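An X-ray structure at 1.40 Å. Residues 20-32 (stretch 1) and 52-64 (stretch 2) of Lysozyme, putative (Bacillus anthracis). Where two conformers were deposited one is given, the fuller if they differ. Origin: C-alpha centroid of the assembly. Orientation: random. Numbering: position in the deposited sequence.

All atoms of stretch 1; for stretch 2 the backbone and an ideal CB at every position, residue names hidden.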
# COMPACT_ATOMS: atom_id res chain seq x y z
N ASP A 20 -0.18 -10.95 -8.37
CA ASP A 20 0.85 -10.24 -9.14
C ASP A 20 1.99 -9.99 -8.17
O ASP A 20 1.74 -9.73 -7.00
CB ASP A 20 0.34 -8.96 -9.83
CG ASP A 20 -0.08 -7.91 -8.87
OD1 ASP A 20 -1.27 -7.89 -8.56
OD2 ASP A 20 0.76 -7.11 -8.43
N VAL A 21 3.21 -10.13 -8.66
CA VAL A 21 4.39 -10.03 -7.82
C VAL A 21 5.52 -9.31 -8.51
O VAL A 21 5.58 -9.25 -9.75
CB VAL A 21 4.92 -11.43 -7.37
CG1 VAL A 21 3.84 -12.21 -6.63
CG2 VAL A 21 5.48 -12.21 -8.55
N ALA A 22 6.44 -8.78 -7.70
CA ALA A 22 7.71 -8.22 -8.15
C ALA A 22 8.77 -8.73 -7.19
O ALA A 22 8.48 -9.55 -6.29
CB ALA A 22 7.65 -6.69 -8.15
N SER A 23 10.00 -8.26 -7.35
CA SER A 23 11.07 -8.77 -6.50
C SER A 23 10.81 -8.52 -5.02
O SER A 23 11.30 -9.27 -4.18
CB SER A 23 12.42 -8.17 -6.90
OG SER A 23 12.40 -6.76 -6.72
N TYR A 24 10.03 -7.49 -4.70
CA TYR A 24 9.77 -7.10 -3.29
C TYR A 24 9.01 -8.17 -2.54
O TYR A 24 9.00 -8.15 -1.32
CB TYR A 24 9.08 -5.70 -3.22
CG TYR A 24 9.81 -4.81 -4.19
CD1 TYR A 24 11.18 -4.55 -4.03
CD2 TYR A 24 9.20 -4.37 -5.35
CE1 TYR A 24 11.88 -3.83 -4.96
CE2 TYR A 24 9.90 -3.64 -6.28
CZ TYR A 24 11.23 -3.39 -6.09
OH TYR A 24 11.92 -2.69 -7.06
N GLN A 25 8.36 -9.09 -3.26
CA GLN A 25 7.67 -10.21 -2.62
C GLN A 25 8.64 -11.34 -2.24
O GLN A 25 8.22 -12.35 -1.67
CB GLN A 25 6.53 -10.73 -3.51
CG GLN A 25 5.26 -9.91 -3.39
CD GLN A 25 5.46 -8.45 -3.75
OE1 GLN A 25 5.91 -8.12 -4.86
NE2 GLN A 25 5.17 -7.55 -2.79
N GLY A 26 9.92 -11.20 -2.59
CA GLY A 26 10.93 -12.17 -2.15
C GLY A 26 10.83 -13.50 -2.88
O GLY A 26 10.39 -13.56 -4.03
N ASP A 27 11.29 -14.55 -2.22
CA ASP A 27 11.32 -15.90 -2.77
C ASP A 27 9.91 -16.50 -2.70
O ASP A 27 9.39 -16.76 -1.62
CB ASP A 27 12.30 -16.74 -1.94
CG ASP A 27 12.67 -18.05 -2.61
OD1 ASP A 27 12.24 -18.31 -3.75
OD2 ASP A 27 13.41 -18.84 -1.98
N ILE A 28 9.32 -16.74 -3.86
CA ILE A 28 7.97 -17.26 -3.90
C ILE A 28 7.97 -18.76 -4.16
O ILE A 28 8.67 -19.25 -5.04
CB ILE A 28 7.18 -16.57 -5.01
CG1 ILE A 28 7.00 -15.09 -4.66
CG2 ILE A 28 5.84 -17.26 -5.22
CD1 ILE A 28 6.71 -14.27 -5.87
N ASP A 29 7.18 -19.47 -3.36
CA ASP A 29 6.99 -20.89 -3.55
C ASP A 29 5.76 -21.02 -4.45
O ASP A 29 4.61 -20.98 -3.99
CB ASP A 29 6.74 -21.58 -2.20
CG ASP A 29 6.56 -23.08 -2.32
OD1 ASP A 29 6.26 -23.59 -3.42
OD2 ASP A 29 6.74 -23.78 -1.30
N TRP A 30 6.00 -21.16 -5.75
CA TRP A 30 4.91 -21.14 -6.72
C TRP A 30 4.00 -22.35 -6.58
O TRP A 30 2.78 -22.24 -6.76
CB TRP A 30 5.46 -21.02 -8.15
CG TRP A 30 6.01 -19.64 -8.37
CD1 TRP A 30 7.31 -19.23 -8.29
CD2 TRP A 30 5.24 -18.47 -8.63
NE1 TRP A 30 7.39 -17.87 -8.51
CE2 TRP A 30 6.13 -17.38 -8.73
CE3 TRP A 30 3.87 -18.24 -8.78
CZ2 TRP A 30 5.68 -16.07 -8.97
CZ3 TRP A 30 3.43 -16.94 -9.02
CH2 TRP A 30 4.33 -15.88 -9.12
N ARG A 31 4.57 -23.49 -6.22
CA ARG A 31 3.74 -24.67 -6.01
C ARG A 31 2.76 -24.47 -4.84
O ARG A 31 1.63 -24.94 -4.87
CB ARG A 31 4.59 -25.93 -5.81
CG ARG A 31 5.99 -25.69 -5.24
CD ARG A 31 7.04 -25.33 -6.31
NE ARG A 31 7.46 -23.93 -6.26
CZ ARG A 31 8.51 -23.41 -6.91
NH1 ARG A 31 9.24 -24.16 -7.73
NH2 ARG A 31 8.78 -22.12 -6.80
N GLU A 32 3.20 -23.74 -3.81
CA GLU A 32 2.34 -23.46 -2.69
C GLU A 32 1.21 -22.50 -3.04
O GLU A 32 0.07 -22.65 -2.58
CB GLU A 32 3.14 -22.93 -1.50
CG GLU A 32 2.39 -23.05 -0.19
CD GLU A 32 2.14 -24.50 0.27
OE1 GLU A 32 2.73 -25.45 -0.28
OE2 GLU A 32 1.33 -24.69 1.19
N UNK A 52 15.33 -4.10 -15.18
CA UNK A 52 14.84 -5.47 -15.15
C UNK A 52 14.67 -5.91 -13.70
O UNK A 52 15.61 -5.83 -12.90
CB UNK A 52 15.79 -6.41 -15.90
N UNK A 53 13.47 -6.37 -13.35
CA UNK A 53 13.21 -6.85 -11.99
C UNK A 53 14.15 -8.03 -11.69
O UNK A 53 14.31 -8.94 -12.52
CB UNK A 53 11.75 -7.26 -11.83
N UNK A 54 14.77 -8.02 -10.51
CA UNK A 54 15.82 -9.00 -10.25
C UNK A 54 15.31 -10.42 -10.13
O UNK A 54 16.10 -11.36 -10.27
CB UNK A 54 16.57 -8.63 -8.97
N UNK A 55 14.01 -10.61 -9.89
CA UNK A 55 13.48 -11.95 -9.77
C UNK A 55 12.60 -12.34 -10.96
O UNK A 55 12.00 -13.42 -10.94
CB UNK A 55 12.68 -12.07 -8.47
N UNK A 56 12.56 -11.52 -12.01
CA UNK A 56 11.70 -11.88 -13.14
C UNK A 56 12.03 -13.25 -13.74
O UNK A 56 11.16 -14.09 -13.94
CB UNK A 56 11.81 -10.81 -14.23
N UNK A 57 13.31 -13.46 -14.03
CA UNK A 57 13.73 -14.68 -14.70
C UNK A 57 13.32 -15.89 -13.88
O UNK A 57 12.70 -16.82 -14.39
CB UNK A 57 15.24 -14.68 -14.94
N UNK A 58 13.67 -15.86 -12.59
CA UNK A 58 13.38 -16.96 -11.67
C UNK A 58 11.87 -17.18 -11.52
O UNK A 58 11.39 -18.31 -11.57
CB UNK A 58 14.01 -16.68 -10.30
N UNK A 59 11.13 -16.09 -11.33
CA UNK A 59 9.69 -16.21 -11.17
C UNK A 59 9.03 -16.75 -12.43
O UNK A 59 8.13 -17.60 -12.37
CB UNK A 59 9.08 -14.85 -10.80
N UNK A 60 9.46 -16.26 -13.59
CA UNK A 60 8.88 -16.73 -14.84
C UNK A 60 9.09 -18.23 -15.00
O UNK A 60 8.16 -18.98 -15.30
CB UNK A 60 9.49 -15.98 -16.03
N UNK A 61 10.32 -18.67 -14.78
CA UNK A 61 10.62 -20.09 -14.93
C UNK A 61 9.80 -20.91 -13.93
O UNK A 61 9.16 -21.90 -14.28
CB UNK A 61 12.12 -20.35 -14.74
N UNK A 62 9.80 -20.49 -12.67
CA UNK A 62 9.16 -21.34 -11.65
C UNK A 62 7.65 -21.32 -11.78
O UNK A 62 6.99 -22.37 -11.63
CB UNK A 62 9.56 -20.89 -10.24
N UNK A 63 7.07 -20.16 -12.07
CA UNK A 63 5.61 -20.11 -12.17
C UNK A 63 5.14 -20.94 -13.36
O UNK A 63 4.12 -21.61 -13.31
CB UNK A 63 5.12 -18.67 -12.30
N UNK A 64 5.91 -20.93 -14.44
CA UNK A 64 5.52 -21.67 -15.64
C UNK A 64 5.63 -23.18 -15.49
O UNK A 64 5.07 -23.91 -16.31
CB UNK A 64 6.38 -21.22 -16.82

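Position 52 has nothing of stretch 1 within 5.5 Å of its ideal CB, so stretch 1 sets no preference. It is Val 52.

At position 53 CA-to-CB points toward stretch 1, and the ideal CB lies 4.9 Å from Ser 23 N. That amide is a donor, so a short acceptor would suit: Asp or Asn. It is Asp 53. Ser 23 N donates to Asp 53 OD1 at 2.8 Å. The backbone N of position 55 donates to Asp 53 OD2 at 2.9 Å, so the carboxylate also ties down its own type I turn, from 53 to 56.

Position 54 points sideways, its CB 4.7 Å from Ser 23 CB. Many residues with some aliphatic length would fit. Lys 54 lays its CG 3.6 Å from Ser 23 CB.

Position 55 points toward stretch 1, with its CB 4.2 Å from Ser 23 CA. It is the N-cap of the helix, where Ser, Thr, Asp or Asn is common, but a large side chain could also pack beside the 23-26 segment. Tyr 55 packs there: its CD2 is 3.6 Å from Ser 23 O and 3.7 Å from Gly 26 O.

Positions 56 and 57 have no neighbour in stretch 1 near the ideal CB. They are Phe 56 and Ser 57.

Position 58 points sideways and its CB is far from stretch 1, but the carboxylate of Asp 27 invites a long basic residue, Lys or Arg. Lys 58 NZ forms a salt bridge with Asp 27 OD1 at 3.6 Å.

Position 59 also points sideways. Its CB is 4.1 Å from Trp 30 CZ2, and the indole NE1 is a donor. Asn, Gln or Asp could accept. In Asn 59, OD1 takes the bond from Trp 30 NE1 at 3.1 Å, near the ring plane. Its ND2 donates to a water that donates to Ala 22 O and Gly 26 O.

Positions 60 and 61 point away and sideways, with nothing of stretch 1 near. They are Trp 60 and Thr 61.

Position 62 points toward stretch 1. Its CB is tight, 3.4 Å from Trp 30 CD1, and Arg 31 NH2 is close. A modest side chain that leads off past the indole would suit, and an amide or hydroxyl could serve the carbonyl of Ile 28 through a water. Asn 62 ND2 donates to a water that donates to Ile 28 O.

At position 63 the CB is 3.7 Å from Trp 30 CD2, over the indole face. A small apolar residue suits. Ala 63 makes a CH-pi contact, its CB 3.7 Å from the centroid of the Trp 30 six-membered ring.

Position 64 is out of reach; it is Asn 64.

Stretch 2, residues 52-64: VDKYFSKNWTNAN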
# COMPACT_ATOMS: atom_id res chain seq x y z
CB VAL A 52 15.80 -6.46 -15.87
CG1 VAL A 52 15.21 -7.87 -15.89
CG2 VAL A 52 16.08 -5.99 -17.31
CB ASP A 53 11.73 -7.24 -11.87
CG ASP A 53 11.37 -7.74 -10.48
OD1 ASP A 53 10.77 -6.95 -9.71
OD2 ASP A 53 11.71 -8.91 -10.16
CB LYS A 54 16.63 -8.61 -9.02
CG LYS A 54 15.92 -8.76 -7.72
CD LYS A 54 16.89 -8.58 -6.55
CE LYS A 54 16.19 -8.69 -5.21
NZ LYS A 54 17.16 -8.57 -4.07
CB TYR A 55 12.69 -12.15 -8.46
CG TYR A 55 13.56 -12.18 -7.22
CD1 TYR A 55 14.93 -12.48 -7.29
CD2 TYR A 55 13.02 -11.93 -5.98
CE1 TYR A 55 15.73 -12.49 -6.15
CE2 TYR A 55 13.81 -11.96 -4.84
CZ TYR A 55 15.14 -12.23 -4.92
OH TYR A 55 15.88 -12.24 -3.75
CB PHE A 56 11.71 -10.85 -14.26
CG PHE A 56 10.98 -11.35 -15.47
CD1 PHE A 56 9.60 -11.54 -15.40
CD2 PHE A 56 11.65 -11.76 -16.61
CE1 PHE A 56 8.88 -12.07 -16.48
CE2 PHE A 56 10.93 -12.31 -17.69
CZ PHE A 56 9.56 -12.46 -17.62
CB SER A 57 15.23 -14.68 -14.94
OG SER A 57 15.58 -15.75 -15.82
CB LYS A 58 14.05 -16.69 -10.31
CG LYS A 58 13.60 -17.59 -9.16
CD LYS A 58 14.33 -17.28 -7.85
CE LYS A 58 13.91 -15.94 -7.25
NZ LYS A 58 14.07 -15.96 -5.76
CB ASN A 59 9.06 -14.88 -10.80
CG ASN A 59 9.21 -14.54 -9.32
OD1 ASN A 59 9.24 -15.44 -8.47
ND2 ASN A 59 9.29 -13.25 -9.02
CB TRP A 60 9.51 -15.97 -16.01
CG TRP A 60 8.98 -16.35 -17.36
CD1 TRP A 60 9.58 -17.18 -18.25
CD2 TRP A 60 7.78 -15.88 -17.98
NE1 TRP A 60 8.82 -17.28 -19.39
CE2 TRP A 60 7.71 -16.48 -19.26
CE3 TRP A 60 6.75 -15.03 -17.58
CZ2 TRP A 60 6.65 -16.26 -20.14
CZ3 TRP A 60 5.69 -14.79 -18.46
CH2 TRP A 60 5.65 -15.41 -19.73
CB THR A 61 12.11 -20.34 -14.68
OG1 THR A 61 12.86 -19.65 -15.69
CG2 THR A 61 12.41 -21.84 -14.74
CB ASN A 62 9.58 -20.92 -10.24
CG ASN A 62 11.05 -21.21 -9.97
OD1 ASN A 62 11.67 -22.01 -10.68
ND2 ASN A 62 11.62 -20.59 -8.93
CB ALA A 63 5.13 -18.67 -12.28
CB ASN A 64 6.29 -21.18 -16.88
CG ASN A 64 5.69 -19.91 -17.46
OD1 ASN A 64 6.24 -18.81 -17.34
ND2 ASN A 64 4.54 -20.05 -18.07
O HOH W 1 9.41 -12.18 -6.28
O HOH W 2 14.08 -5.85 -8.70
O HOH W 3 11.19 -4.23 -9.49
O HOH W 4 10.73 -15.58 -6.22
O HOH W 5 10.30 -18.54 -7.23
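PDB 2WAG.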